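Trichothecene 3-O-acetyltransferase (Fusarium sporotrichioides, PDB 2ZBA) transfers an acetyl group from acetyl-CoA to the 3-hydroxyl of trichothecene mycotoxins, a step in trichothecene biosynthesis in Fusarium. Local coordinates at residues A[169-174]-A[300-305]; A[239-244]-A[430-435]; A[383-388]-A[420-425]. One frame throughout, in Å; residues are numbered along the deposited sequence.

Contact 1: residues A[169-174]-A[300-305]; sequences DMTGQD and AVDMRG. With COA (coenzyme A), chain E.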
loop_
_atom_site.group_PDB
_atom_site.type_symbol
_atom_site.label_atom_id
_atom_site.label_comp_id
_atom_site.label_asym_id
_atom_site.label_seq_id
_atom_site.Cartn_x
_atom_site.Cartn_y
_atom_site.Cartn_z
ATOM N N ASP A 169 -6.668 -0.918 -4.500
ATOM C CA ASP A 169 -5.758 -0.897 -3.352
ATOM C C ASP A 169 -4.565 -1.838 -3.657
ATOM O O ASP A 169 -4.557 -2.464 -4.716
ATOM C CB ASP A 169 -6.490 -1.195 -2.010
ATOM C CG ASP A 169 -7.239 -2.522 -1.994
ATOM O OD1 ASP A 169 -6.825 -3.486 -2.662
ATOM O OD2 ASP A 169 -8.264 -2.613 -1.287
HETATM N N MSE A 170 -3.565 -1.932 -2.775
HETATM C CA MSE A 170 -2.387 -2.800 -3.072
HETATM C C MSE A 170 -2.710 -4.322 -3.153
HETATM O O MSE A 170 -2.102 -5.056 -3.947
HETATM C CB MSE A 170 -1.205 -2.506 -2.148
HETATM C CG MSE A 170 0.103 -3.177 -2.559
HETATM SE SE MSE A 170 0.829 -2.674 -4.346
HETATM C CE MSE A 170 1.008 -4.409 -5.100
ATOM N N THR A 171 -3.658 -4.788 -2.344
ATOM C CA THR A 171 -4.240 -6.142 -2.481
ATOM C C THR A 171 -4.772 -6.402 -3.903
ATOM O O THR A 171 -4.491 -7.446 -4.515
ATOM C CB THR A 171 -5.387 -6.356 -1.453
ATOM O OG1 THR A 171 -4.913 -6.039 -0.148
ATOM C CG2 THR A 171 -5.893 -7.807 -1.466
ATOM N N GLY A 172 -5.540 -5.448 -4.428
ATOM C CA GLY A 172 -6.095 -5.561 -5.765
ATOM C C GLY A 172 -5.020 -5.451 -6.831
ATOM O O GLY A 172 -5.092 -6.128 -7.846
ATOM N N GLN A 173 -4.040 -4.585 -6.616
ATOM C CA GLN A 173 -2.933 -4.441 -7.547
ATOM C C GLN A 173 -2.114 -5.755 -7.591
ATOM O O GLN A 173 -1.723 -6.206 -8.659
ATOM C CB GLN A 173 -2.042 -3.279 -7.109
ATOM C CG GLN A 173 -0.898 -2.890 -8.078
ATOM C CD GLN A 173 -0.405 -1.471 -7.812
ATOM O OE1 GLN A 173 -1.127 -0.665 -7.250
ATOM N NE2 GLN A 173 0.825 -1.180 -8.166
ATOM N N ASP A 174 -1.856 -6.336 -6.419
ATOM C CA ASP A 174 -1.155 -7.616 -6.304
ATOM C C ASP A 174 -1.883 -8.744 -7.027
ATOM O O ASP A 174 -1.250 -9.563 -7.691
ATOM C CB ASP A 174 -0.970 -7.985 -4.824
ATOM C CG ASP A 174 -0.271 -9.315 -4.630
ATOM O OD1 ASP A 174 0.853 -9.512 -5.166
ATOM O OD2 ASP A 174 -0.846 -10.160 -3.925
ATOM N N ALA A 300 -4.319 0.509 7.920
ATOM C CA ALA A 300 -5.069 -0.040 6.783
ATOM C C ALA A 300 -5.517 -1.512 6.981
ATOM O O ALA A 300 -4.803 -2.356 7.568
ATOM C CB ALA A 300 -4.264 0.094 5.457
ATOM N N VAL A 301 -6.706 -1.797 6.474
ATOM C CA VAL A 301 -7.293 -3.124 6.607
ATOM C C VAL A 301 -7.922 -3.494 5.271
ATOM O O VAL A 301 -8.753 -2.770 4.740
ATOM C CB VAL A 301 -8.309 -3.249 7.842
ATOM C CG1 VAL A 301 -9.244 -2.056 7.948
ATOM C CG2 VAL A 301 -9.111 -4.557 7.771
ATOM N N ASP A 302 -7.471 -4.611 4.711
ATOM C CA ASP A 302 -8.161 -5.242 3.607
ATOM C C ASP A 302 -9.591 -5.650 4.013
ATOM O O ASP A 302 -9.776 -6.478 4.909
ATOM C CB ASP A 302 -7.351 -6.468 3.167
ATOM C CG ASP A 302 -7.998 -7.233 2.045
ATOM O OD1 ASP A 302 -8.913 -6.694 1.408
ATOM O OD2 ASP A 302 -7.580 -8.391 1.805
HETATM N N MSE A 303 -10.588 -5.097 3.317
HETATM C CA MSE A 303 -11.997 -5.393 3.613
HETATM C C MSE A 303 -12.580 -6.585 2.857
HETATM O O MSE A 303 -13.758 -6.874 3.004
HETATM C CB MSE A 303 -12.887 -4.162 3.390
HETATM C CG MSE A 303 -12.777 -3.127 4.498
HETATM SE SE MSE A 303 -13.064 -3.942 6.216
HETATM C CE MSE A 303 -14.990 -4.532 5.931
ATOM N N ARG A 304 -11.770 -7.274 2.050
ATOM C CA ARG A 304 -12.278 -8.385 1.225
ATOM C C ARG A 304 -12.838 -9.544 2.066
ATOM O O ARG A 304 -13.963 -9.954 1.863
ATOM C CB ARG A 304 -11.201 -8.891 0.254
ATOM C CG ARG A 304 -11.011 -8.044 -0.984
ATOM C CD ARG A 304 -9.589 -8.229 -1.528
ATOM N NE ARG A 304 -9.374 -7.387 -2.695
ATOM C CZ ARG A 304 -9.120 -6.081 -2.652
ATOM N NH1 ARG A 304 -9.011 -5.450 -1.497
ATOM N NH2 ARG A 304 -8.956 -5.414 -3.779
ATOM N N GLY A 305 -12.048 -10.046 3.015
ATOM C CA GLY A 305 -12.475 -11.087 3.962
ATOM C C GLY A 305 -13.757 -10.794 4.738
ATOM O O GLY A 305 -14.762 -11.486 4.557
HETATM N N1A COA E . -5.373 -17.892 17.626
HETATM C C2A COA E . -4.016 -17.624 17.555
HETATM N N3A COA E . -3.501 -17.001 16.426
HETATM C C4A COA E . -4.316 -16.647 15.392
HETATM C C5A COA E . -5.682 -16.919 15.452
HETATM C C6A COA E . -6.214 -17.550 16.585
HETATM N N6A COA E . -7.500 -17.914 16.619
HETATM N N7A COA E . -6.242 -16.472 14.304
HETATM C C8A COA E . -5.269 -15.934 13.529
HETATM N N9A COA E . -4.071 -16.029 14.190
HETATM C C1B COA E . -2.772 -15.466 13.757
HETATM C C2B COA E . -2.175 -16.247 12.591
HETATM O O2B COA E . -1.414 -17.344 13.051
HETATM C C3B COA E . -1.367 -15.173 11.887
HETATM O O3B COA E . -0.288 -14.865 12.729
HETATM P P3B COA E . 1.254 -14.719 12.283
HETATM O O7A COA E . 1.288 -13.881 11.021
HETATM O O8A COA E . 1.844 -16.064 11.958
HETATM O O9A COA E . 1.906 -14.025 13.436
HETATM C C4B COA E . -2.271 -13.967 12.027
HETATM O O4B COA E . -2.907 -14.127 13.284
HETATM C C5B COA E . -3.333 -13.793 10.953
HETATM O O5B COA E . -4.172 -12.737 11.409
HETATM P P1A COA E . -4.789 -11.656 10.385
HETATM O O1A COA E . -5.615 -12.325 9.332
HETATM O O2A COA E . -5.506 -10.534 11.099
HETATM O O3A COA E . -3.534 -11.047 9.544
HETATM P P2A COA E . -2.401 -10.029 10.081
HETATM O O4A COA E . -1.071 -10.569 9.604
HETATM O O5A COA E . -2.445 -9.729 11.559
HETATM O O6A COA E . -2.697 -8.640 9.338
HETATM C CBP COA E . -3.972 -6.649 8.879
HETATM C CCP COA E . -3.573 -7.688 9.925
HETATM C CDP COA E . -2.802 -5.672 8.765
HETATM C CEP COA E . -5.247 -5.935 9.358
HETATM C CAP COA E . -4.199 -7.368 7.546
HETATM O OAP COA E . -5.262 -8.302 7.665
HETATM C C9P COA E . -4.477 -6.465 6.366
HETATM O O9P COA E . -5.781 -6.016 6.142
HETATM N N8P COA E . -3.482 -6.162 5.531
HETATM C C7P COA E . -3.703 -5.286 4.384
HETATM C C6P COA E . -3.627 -3.802 4.747
HETATM C C5P COA E . -3.837 -2.958 3.501
HETATM O O5P COA E . -4.974 -2.843 2.979
HETATM N N4P COA E . -2.772 -2.348 2.996
HETATM C C3P COA E . -2.695 -2.122 1.555
HETATM C C2P COA E . -2.612 -0.642 1.192
HETATM S S1P COA E . -3.359 -0.208 -0.410
#
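Arg304 NH1 is held by two carboxylates, Asp169 from across the contact and Asp302 from its own segment, in a three-residue salt-bridge network. The bond from Arg304 NH1 to Asp169 OD2 is 2.9 Å and nearly straight at 173°, lying in the guanidinium plane and using the syn lone pair of that oxygen. The second oxygen, Asp169 OD1, is met weakly by both Arg304 NH1 and Arg304 NH2, the latter at 3.1 Å; the two flat groups meet tip to tip with planes 52° apart. Asp169 OD1 accepts a straighter bond from Gly172 N at 2.9 Å, the capping bond by which Asp169, as N-cap, closes the start of helix 170-184. Asp169 CG stands between its own N and carbonyl carbon (chi1 57°), an orientation that serves both the cap and the salt bridge.

Asp302 OD1 takes two bonds from opposite faces of its carboxylate: a capping bond from Arg304 N at 3.0 Å, at the turn into the next helix, and a salt bridge from Arg304 NH1 at 3.2 Å. Thr171 CG2 lies over one guanidinium face, 3.7 Å from Arg304 NE. Arg304 NH2 also donates to Tyr313 O and Gly315 O, and Asp169 OD2 accepts from Leu317 N. Asp302 N bonds coenzyme A O9P at 2.6 Å, placing the network beside the pantetheine arm.

By sequence, Asp169 ends the HXXXD motif of BAHD acyltransferases. Its salt bridge, consistent with this aspartate's structural role in the family, joins the start of helix 170-184 to the turn that follows strand 294-302, beside the CoA site.

Contact 2: residues A[239-244]-A[430-435]; sequences WAFFSF and EFTASI
An antiparallel strand pair in the seven-stranded mixed sheet of this BAHD acyltransferase joins 239-244 to 430-435, strands that neighbour each other in space though far apart in sequence. The N-to-C directions of the two short segments make an angle of 157°, close to antiparallel, and six backbone hydrogen bonds close three hydrogen-bonded pairs: Ala240 with Ile435, Phe242 with Ala433 and Phe244 with Phe431. The bond from Phe242 N to Ala433 O is 2.9 Å long. That from Phe431 N to Phe244 O measures 3.1 Å. Between them lie the non-hydrogen-bonded pairs Phe241 with Ser434 and Ser243 with Thr432.

The face bearing Phe242, Phe244, Ala433 and Ile435 is apolar. Phe242 and Ile435 cross at about a right angle, with Phe242 CD2 3.8 Å from Ile435 CD1, while Phe244 presents its ring edge to Ala433, Phe244 CE2 lying 4.1 Å from Ala433 CB. Helices 269-285 and 439-446 pack against this face.

On the other face, Thr432 CG2 lies 3.9 Å from Phe241 CB. Ser434 OG, anti to its backbone N (chi1 -167°), reaches between two aromatic rings: it lies 3.4 Å from Phe241 CE1 and 3.5 Å from Trp239 CE3, whose indole NE1 donates to Glu414 O.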
loop_
_atom_site.group_PDB
_atom_site.type_symbol
_atom_site.label_atom_id
_atom_site.label_comp_id
_atom_site.label_asym_id
_atom_site.label_seq_id
_atom_site.Cartn_x
_atom_site.Cartn_y
_atom_site.Cartn_z
ATOM N N TRP A 239 12.614 9.518 4.247
ATOM C CA TRP A 239 12.144 8.146 4.184
ATOM C C TRP A 239 13.326 7.210 4.522
ATOM O O TRP A 239 14.475 7.494 4.171
ATOM C CB TRP A 239 11.652 7.836 2.776
ATOM C CG TRP A 239 10.247 8.281 2.464
ATOM C CD1 TRP A 239 9.877 9.375 1.748
ATOM C CD2 TRP A 239 9.028 7.620 2.851
ATOM N NE1 TRP A 239 8.490 9.439 1.654
ATOM C CE2 TRP A 239 7.953 8.382 2.338
ATOM C CE3 TRP A 239 8.740 6.466 3.598
ATOM C CZ2 TRP A 239 6.618 8.028 2.551
ATOM C CZ3 TRP A 239 7.404 6.108 3.793
ATOM C CH2 TRP A 239 6.367 6.886 3.273
ATOM N N ALA A 240 13.034 6.090 5.181
ATOM C CA ALA A 240 14.029 5.026 5.392
ATOM C C ALA A 240 13.374 3.652 5.505
ATOM O O ALA A 240 12.305 3.537 6.094
ATOM C CB ALA A 240 14.850 5.315 6.631
ATOM N N PHE A 241 14.006 2.629 4.919
ATOM C CA PHE A 241 13.717 1.232 5.236
ATOM C C PHE A 241 14.359 0.791 6.567
ATOM O O PHE A 241 15.493 1.173 6.885
ATOM C CB PHE A 241 14.215 0.272 4.140
ATOM C CG PHE A 241 13.431 0.294 2.873
ATOM C CD1 PHE A 241 12.061 0.541 2.861
ATOM C CD2 PHE A 241 14.076 0.009 1.662
ATOM C CE1 PHE A 241 11.344 0.544 1.669
ATOM C CE2 PHE A 241 13.380 0.017 0.469
ATOM C CZ PHE A 241 11.996 0.281 0.468
ATOM N N PHE A 242 13.619 -0.016 7.333
ATOM C CA PHE A 242 14.142 -0.704 8.529
ATOM C C PHE A 242 13.765 -2.179 8.422
ATOM O O PHE A 242 12.664 -2.507 7.981
ATOM C CB PHE A 242 13.573 -0.134 9.848
ATOM C CG PHE A 242 14.019 1.266 10.177
ATOM C CD1 PHE A 242 15.095 1.488 11.011
ATOM C CD2 PHE A 242 13.312 2.370 9.694
ATOM C CE1 PHE A 242 15.493 2.795 11.337
ATOM C CE2 PHE A 242 13.693 3.654 10.006
ATOM C CZ PHE A 242 14.793 3.881 10.817
ATOM N N SER A 243 14.679 -3.073 8.791
ATOM C CA SER A 243 14.416 -4.505 8.659
ATOM C C SER A 243 14.322 -5.198 10.016
ATOM O O SER A 243 14.989 -4.795 10.980
ATOM C CB SER A 243 15.499 -5.178 7.802
ATOM O OG SER A 243 16.744 -5.163 8.485
ATOM N N PHE A 244 13.495 -6.248 10.069
ATOM C CA PHE A 244 13.218 -7.010 11.306
ATOM C C PHE A 244 13.351 -8.485 10.980
ATOM O O PHE A 244 12.629 -9.002 10.148
ATOM C CB PHE A 244 11.805 -6.729 11.863
ATOM C CG PHE A 244 11.542 -5.284 12.168
ATOM C CD1 PHE A 244 11.688 -4.791 13.467
ATOM C CD2 PHE A 244 11.163 -4.400 11.159
ATOM C CE1 PHE A 244 11.457 -3.430 13.745
ATOM C CE2 PHE A 244 10.933 -3.039 11.441
ATOM C CZ PHE A 244 11.075 -2.565 12.727
ATOM N N GLU A 430 11.241 -12.311 7.002
ATOM C CA GLU A 430 11.752 -10.985 7.309
ATOM C C GLU A 430 10.707 -9.950 6.935
ATOM O O GLU A 430 10.043 -10.077 5.899
ATOM C CB GLU A 430 13.063 -10.705 6.548
ATOM C CG GLU A 430 13.620 -9.290 6.751
ATOM C CD GLU A 430 14.597 -8.867 5.651
ATOM O OE1 GLU A 430 14.233 -8.880 4.447
ATOM O OE2 GLU A 430 15.742 -8.508 5.999
ATOM N N PHE A 431 10.582 -8.946 7.797
ATOM C CA PHE A 431 9.721 -7.793 7.582
ATOM C C PHE A 431 10.602 -6.610 7.303
ATOM O O PHE A 431 11.695 -6.502 7.841
ATOM C CB PHE A 431 8.885 -7.466 8.831
ATOM C CG PHE A 431 7.517 -8.069 8.836
ATOM C CD1 PHE A 431 7.343 -9.435 8.718
ATOM C CD2 PHE A 431 6.388 -7.256 8.994
ATOM C CE1 PHE A 431 6.081 -9.995 8.746
ATOM C CE2 PHE A 431 5.117 -7.795 9.018
ATOM C CZ PHE A 431 4.951 -9.172 8.895
ATOM N N THR A 432 10.112 -5.716 6.459
ATOM C CA THR A 432 10.751 -4.411 6.301
ATOM C C THR A 432 9.666 -3.357 6.377
ATOM O O THR A 432 8.597 -3.522 5.794
ATOM C CB THR A 432 11.520 -4.331 4.965
ATOM O OG1 THR A 432 12.615 -5.251 5.013
ATOM C CG2 THR A 432 12.053 -2.923 4.704
ATOM N N ALA A 433 9.941 -2.300 7.127
ATOM C CA ALA A 433 9.037 -1.181 7.267
ATOM C C ALA A 433 9.633 0.013 6.539
ATOM O O ALA A 433 10.801 0.359 6.743
ATOM C CB ALA A 433 8.814 -0.835 8.743
ATOM N N SER A 434 8.828 0.633 5.693
ATOM C CA SER A 434 9.220 1.893 5.075
ATOM C C SER A 434 8.599 2.985 5.948
ATOM O O SER A 434 7.386 3.003 6.175
ATOM C CB SER A 434 8.759 1.958 3.624
ATOM O OG SER A 434 9.386 3.037 2.954
ATOM N N ILE A 435 9.452 3.842 6.496
ATOM C CA ILE A 435 9.059 4.780 7.539
ATOM C C ILE A 435 9.439 6.200 7.115
ATOM O O ILE A 435 10.563 6.450 6.652
ATOM C CB ILE A 435 9.698 4.390 8.944
ATOM C CG1 ILE A 435 9.147 3.032 9.451
ATOM C CG2 ILE A 435 9.557 5.540 9.994
ATOM C CD1 ILE A 435 9.696 2.565 10.863
#

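Contact 3: residues A[383-388]-A[420-425]; sequences IMLSSW and MYFMPK. With COA (coenzyme A), chain E.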
loop_
_atom_site.group_PDB
_atom_site.type_symbol
_atom_site.label_atom_id
_atom_site.label_comp_id
_atom_site.label_asym_id
_atom_site.label_seq_id
_atom_site.Cartn_x
_atom_site.Cartn_y
_atom_site.Cartn_z
ATOM N N ILE A 383 0.284 8.204 13.352
ATOM C CA ILE A 383 0.934 7.235 12.488
ATOM C C ILE A 383 -0.129 6.782 11.496
ATOM O O ILE A 383 -1.284 6.547 11.871
ATOM C CB ILE A 383 1.518 6.019 13.242
ATOM C CG1 ILE A 383 2.717 6.441 14.097
ATOM C CG2 ILE A 383 1.940 4.945 12.248
ATOM C CD1 ILE A 383 3.236 5.388 15.019
HETATM N N MSE A 384 0.262 6.685 10.229
HETATM C CA MSE A 384 -0.618 6.190 9.184
HETATM C C MSE A 384 0.078 5.027 8.472
HETATM O O MSE A 384 0.932 5.219 7.614
HETATM C CB MSE A 384 -0.970 7.334 8.232
HETATM C CG MSE A 384 -1.292 8.639 8.976
HETATM SE SE MSE A 384 -0.658 10.245 8.063
HETATM C CE MSE A 384 -1.815 10.293 6.790
ATOM N N LEU A 385 -0.286 3.812 8.858
ATOM C CA LEU A 385 0.421 2.619 8.413
ATOM C C LEU A 385 -0.401 1.740 7.499
ATOM O O LEU A 385 -1.558 1.440 7.799
ATOM C CB LEU A 385 0.866 1.798 9.618
ATOM C CG LEU A 385 1.378 0.378 9.323
ATOM C CD1 LEU A 385 2.778 0.398 8.732
ATOM C CD2 LEU A 385 1.303 -0.505 10.581
ATOM N N SER A 386 0.207 1.332 6.385
ATOM C CA SER A 386 -0.343 0.300 5.529
ATOM C C SER A 386 0.585 -0.919 5.391
ATOM O O SER A 386 1.635 -0.854 4.752
ATOM C CB SER A 386 -0.648 0.844 4.140
ATOM O OG SER A 386 -1.179 -0.192 3.331
ATOM N N SER A 387 0.159 -2.033 5.973
ATOM C CA SER A 387 0.876 -3.305 5.867
ATOM C C SER A 387 0.590 -4.002 4.545
ATOM O O SER A 387 -0.536 -4.420 4.302
ATOM C CB SER A 387 0.480 -4.232 7.015
ATOM O OG SER A 387 0.971 -5.531 6.789
ATOM N N TRP A 388 1.616 -4.115 3.700
ATOM C CA TRP A 388 1.558 -4.920 2.489
ATOM C C TRP A 388 2.131 -6.307 2.719
ATOM O O TRP A 388 2.437 -7.007 1.754
ATOM C CB TRP A 388 2.380 -4.267 1.365
ATOM C CG TRP A 388 1.866 -2.918 0.891
ATOM C CD1 TRP A 388 0.756 -2.263 1.312
ATOM C CD2 TRP A 388 2.433 -2.121 -0.147
ATOM N NE1 TRP A 388 0.602 -1.084 0.621
ATOM C CE2 TRP A 388 1.621 -0.975 -0.286
ATOM C CE3 TRP A 388 3.558 -2.262 -0.976
ATOM C CZ2 TRP A 388 1.903 0.034 -1.214
ATOM C CZ3 TRP A 388 3.834 -1.262 -1.899
ATOM C CH2 TRP A 388 3.002 -0.136 -2.017
HETATM N N MSE A 420 3.709 5.380 6.772
HETATM C CA MSE A 420 4.474 4.147 6.898
HETATM C C MSE A 420 3.872 2.977 6.121
HETATM O O MSE A 420 2.657 2.927 5.884
HETATM C CB MSE A 420 4.616 3.769 8.377
HETATM C CG MSE A 420 5.356 4.807 9.191
HETATM SE SE MSE A 420 5.605 4.323 11.009
HETATM C CE MSE A 420 6.012 6.062 11.738
ATOM N N TYR A 421 4.734 2.035 5.740
ATOM C CA TYR A 421 4.331 0.794 5.083
ATOM C C TYR A 421 5.095 -0.361 5.667
ATOM O O TYR A 421 6.231 -0.178 6.108
ATOM C CB TYR A 421 4.655 0.836 3.580
ATOM C CG TYR A 421 3.893 1.907 2.837
ATOM C CD1 TYR A 421 2.611 1.656 2.345
ATOM C CD2 TYR A 421 4.442 3.177 2.643
ATOM C CE1 TYR A 421 1.897 2.642 1.679
ATOM C CE2 TYR A 421 3.722 4.177 1.972
ATOM C CZ TYR A 421 2.462 3.894 1.492
ATOM O OH TYR A 421 1.737 4.859 0.816
ATOM N N PHE A 422 4.500 -1.552 5.624
ATOM C CA PHE A 422 5.293 -2.781 5.689
ATOM C C PHE A 422 5.333 -3.349 4.282
ATOM O O PHE A 422 4.305 -3.395 3.604
ATOM C CB PHE A 422 4.698 -3.867 6.604
ATOM C CG PHE A 422 4.568 -3.487 8.056
ATOM C CD1 PHE A 422 5.400 -2.540 8.649
ATOM C CD2 PHE A 422 3.614 -4.124 8.852
ATOM C CE1 PHE A 422 5.261 -2.223 10.000
ATOM C CE2 PHE A 422 3.469 -3.796 10.179
ATOM C CZ PHE A 422 4.299 -2.861 10.758
HETATM N N MSE A 423 6.516 -3.806 3.863
HETATM C CA MSE A 423 6.707 -4.425 2.559
HETATM C C MSE A 423 6.092 -5.823 2.582
HETATM O O MSE A 423 5.812 -6.344 3.661
HETATM C CB MSE A 423 8.219 -4.510 2.241
HETATM C CG MSE A 423 8.939 -3.166 1.960
HETATM SE SE MSE A 423 8.152 -2.034 0.530
HETATM C CE MSE A 423 6.857 -1.043 1.620
ATOM N N PRO A 424 5.859 -6.434 1.403
ATOM C CA PRO A 424 5.463 -7.837 1.374
ATOM C C PRO A 424 6.495 -8.698 2.099
ATOM O O PRO A 424 7.699 -8.481 1.939
ATOM C CB PRO A 424 5.455 -8.170 -0.120
ATOM C CG PRO A 424 5.210 -6.886 -0.785
ATOM C CD PRO A 424 5.924 -5.861 0.045
ATOM N N LYS A 425 6.015 -9.652 2.892
ATOM C CA LYS A 425 6.863 -10.386 3.821
ATOM C C LYS A 425 7.738 -11.349 3.038
ATOM O O LYS A 425 7.237 -12.164 2.231
ATOM C CB LYS A 425 5.986 -11.101 4.863
ATOM C CG LYS A 425 6.674 -12.086 5.789
ATOM C CD LYS A 425 5.611 -12.835 6.576
ATOM C CE LYS A 425 6.022 -14.258 6.928
ATOM N NZ LYS A 425 4.785 -15.051 7.282
HETATM N N1A COA E . -5.373 -17.892 17.626
HETATM C C2A COA E . -4.016 -17.624 17.555
HETATM N N3A COA E . -3.501 -17.001 16.426
HETATM C C4A COA E . -4.316 -16.647 15.392
HETATM C C5A COA E . -5.682 -16.919 15.452
HETATM C C6A COA E . -6.214 -17.550 16.585
HETATM N N6A COA E . -7.500 -17.914 16.619
HETATM N N7A COA E . -6.242 -16.472 14.304
HETATM C C8A COA E . -5.269 -15.934 13.529
HETATM N N9A COA E . -4.071 -16.029 14.190
HETATM C C1B COA E . -2.772 -15.466 13.757
HETATM C C2B COA E . -2.175 -16.247 12.591
HETATM O O2B COA E . -1.414 -17.344 13.051
HETATM C C3B COA E . -1.367 -15.173 11.887
HETATM O O3B COA E . -0.288 -14.865 12.729
HETATM P P3B COA E . 1.254 -14.719 12.283
HETATM O O7A COA E . 1.288 -13.881 11.021
HETATM O O8A COA E . 1.844 -16.064 11.958
HETATM O O9A COA E . 1.906 -14.025 13.436
HETATM C C4B COA E . -2.271 -13.967 12.027
HETATM O O4B COA E . -2.907 -14.127 13.284
HETATM C C5B COA E . -3.333 -13.793 10.953
HETATM O O5B COA E . -4.172 -12.737 11.409
HETATM P P1A COA E . -4.789 -11.656 10.385
HETATM O O1A COA E . -5.615 -12.325 9.332
HETATM O O2A COA E . -5.506 -10.534 11.099
HETATM O O3A COA E . -3.534 -11.047 9.544
HETATM P P2A COA E . -2.401 -10.029 10.081
HETATM O O4A COA E . -1.071 -10.569 9.604
HETATM O O5A COA E . -2.445 -9.729 11.559
HETATM O O6A COA E . -2.697 -8.640 9.338
HETATM C CBP COA E . -3.972 -6.649 8.879
HETATM C CCP COA E . -3.573 -7.688 9.925
HETATM C CDP COA E . -2.802 -5.672 8.765
HETATM C CEP COA E . -5.247 -5.935 9.358
HETATM C CAP COA E . -4.199 -7.368 7.546
HETATM O OAP COA E . -5.262 -8.302 7.665
HETATM C C9P COA E . -4.477 -6.465 6.366
HETATM O O9P COA E . -5.781 -6.016 6.142
HETATM N N8P COA E . -3.482 -6.162 5.531
HETATM C C7P COA E . -3.703 -5.286 4.384
HETATM C C6P COA E . -3.627 -3.802 4.747
HETATM C C5P COA E . -3.837 -2.958 3.501
HETATM O O5P COA E . -4.974 -2.843 2.979
HETATM N N4P COA E . -2.772 -2.348 2.996
HETATM C C3P COA E . -2.695 -2.122 1.555
HETATM C C2P COA E . -2.612 -0.642 1.192
HETATM S S1P COA E . -3.359 -0.208 -0.410
#
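Leu385 CG stands anti to its backbone N (chi1 168°), while Phe422 CG lies beside its own N and anti to the carbonyl carbon (chi1 -62°); these settings bring the two side chains across each other at about a right angle. Leu385 CD1 then sits over the phenyl face as a CH-pi contact, 4.0 Å from the Phe422 ring centroid and 18° off the normal, and the second branch, Leu385 CD2, reaches Phe422 CZ at 3.8 Å. Phe422 CD2 is met obliquely by Ser387 CB at 3.6 Å. Further along this face, Ile383 CG2 touches the selenium of Met420 at 3.9 Å.

Parallel pairing holds the backbones in register. Ser386 uses both its N and its O toward strand 419-422, bracketing Tyr421: Ser386 N to Met420 O is 3.0 Å and Phe422 N to Ser386 O 3.1 Å. Met420 N to Met384 O precedes them, and Trp388 N to Phe422 O at 2.8 Å carries the pairing past the strand end.

The opposite face lines the active site. Ser386 OG accepts a weak bond from coenzyme A N4P, its geometry doubtful at the thiol end, and Tyr421 OH is hydrogen-bonded to the bound T-2 toxin. The Trp388 and Tyr421 side chains lie side by side with their rings oblique, Trp388 CE2 lying 3.9 Å from Tyr421 CD1.

Strand 383-387 is flanked by strand 294-302 and strand 419-422 by 431-438, while helix 269-285 packs on the Leu385 and Phe422 face, where Asp270 also bonds Ser387 OG.

How the contacts relate
All three contacts are buried and reach one mixed sheet: strand 294-302 of contact 1 neighbours 383-387 of contact 3, whose partner 419-422 neighbours 431-438 of contact 2, which pairs in turn with 237-244. Probable backbone hydrogen bonds mark both steps between contacts, Ala300 N to Leu385 O at 2.9 Å and Ser434 N to Tyr421 O at 2.8 Å. Chemistry changes along the way. Contact 1, bringing in the helix after the HXXXD motif, relies on charge; contact 3 combines strand pairing with ligand-lining groups; contact 2 is strand pairing with largely aromatic and apolar packing. Contacts 1 and 3 share coenzyme A, and Met170 packs on Trp388 there, whereas contact 2 does not touch the cofactor.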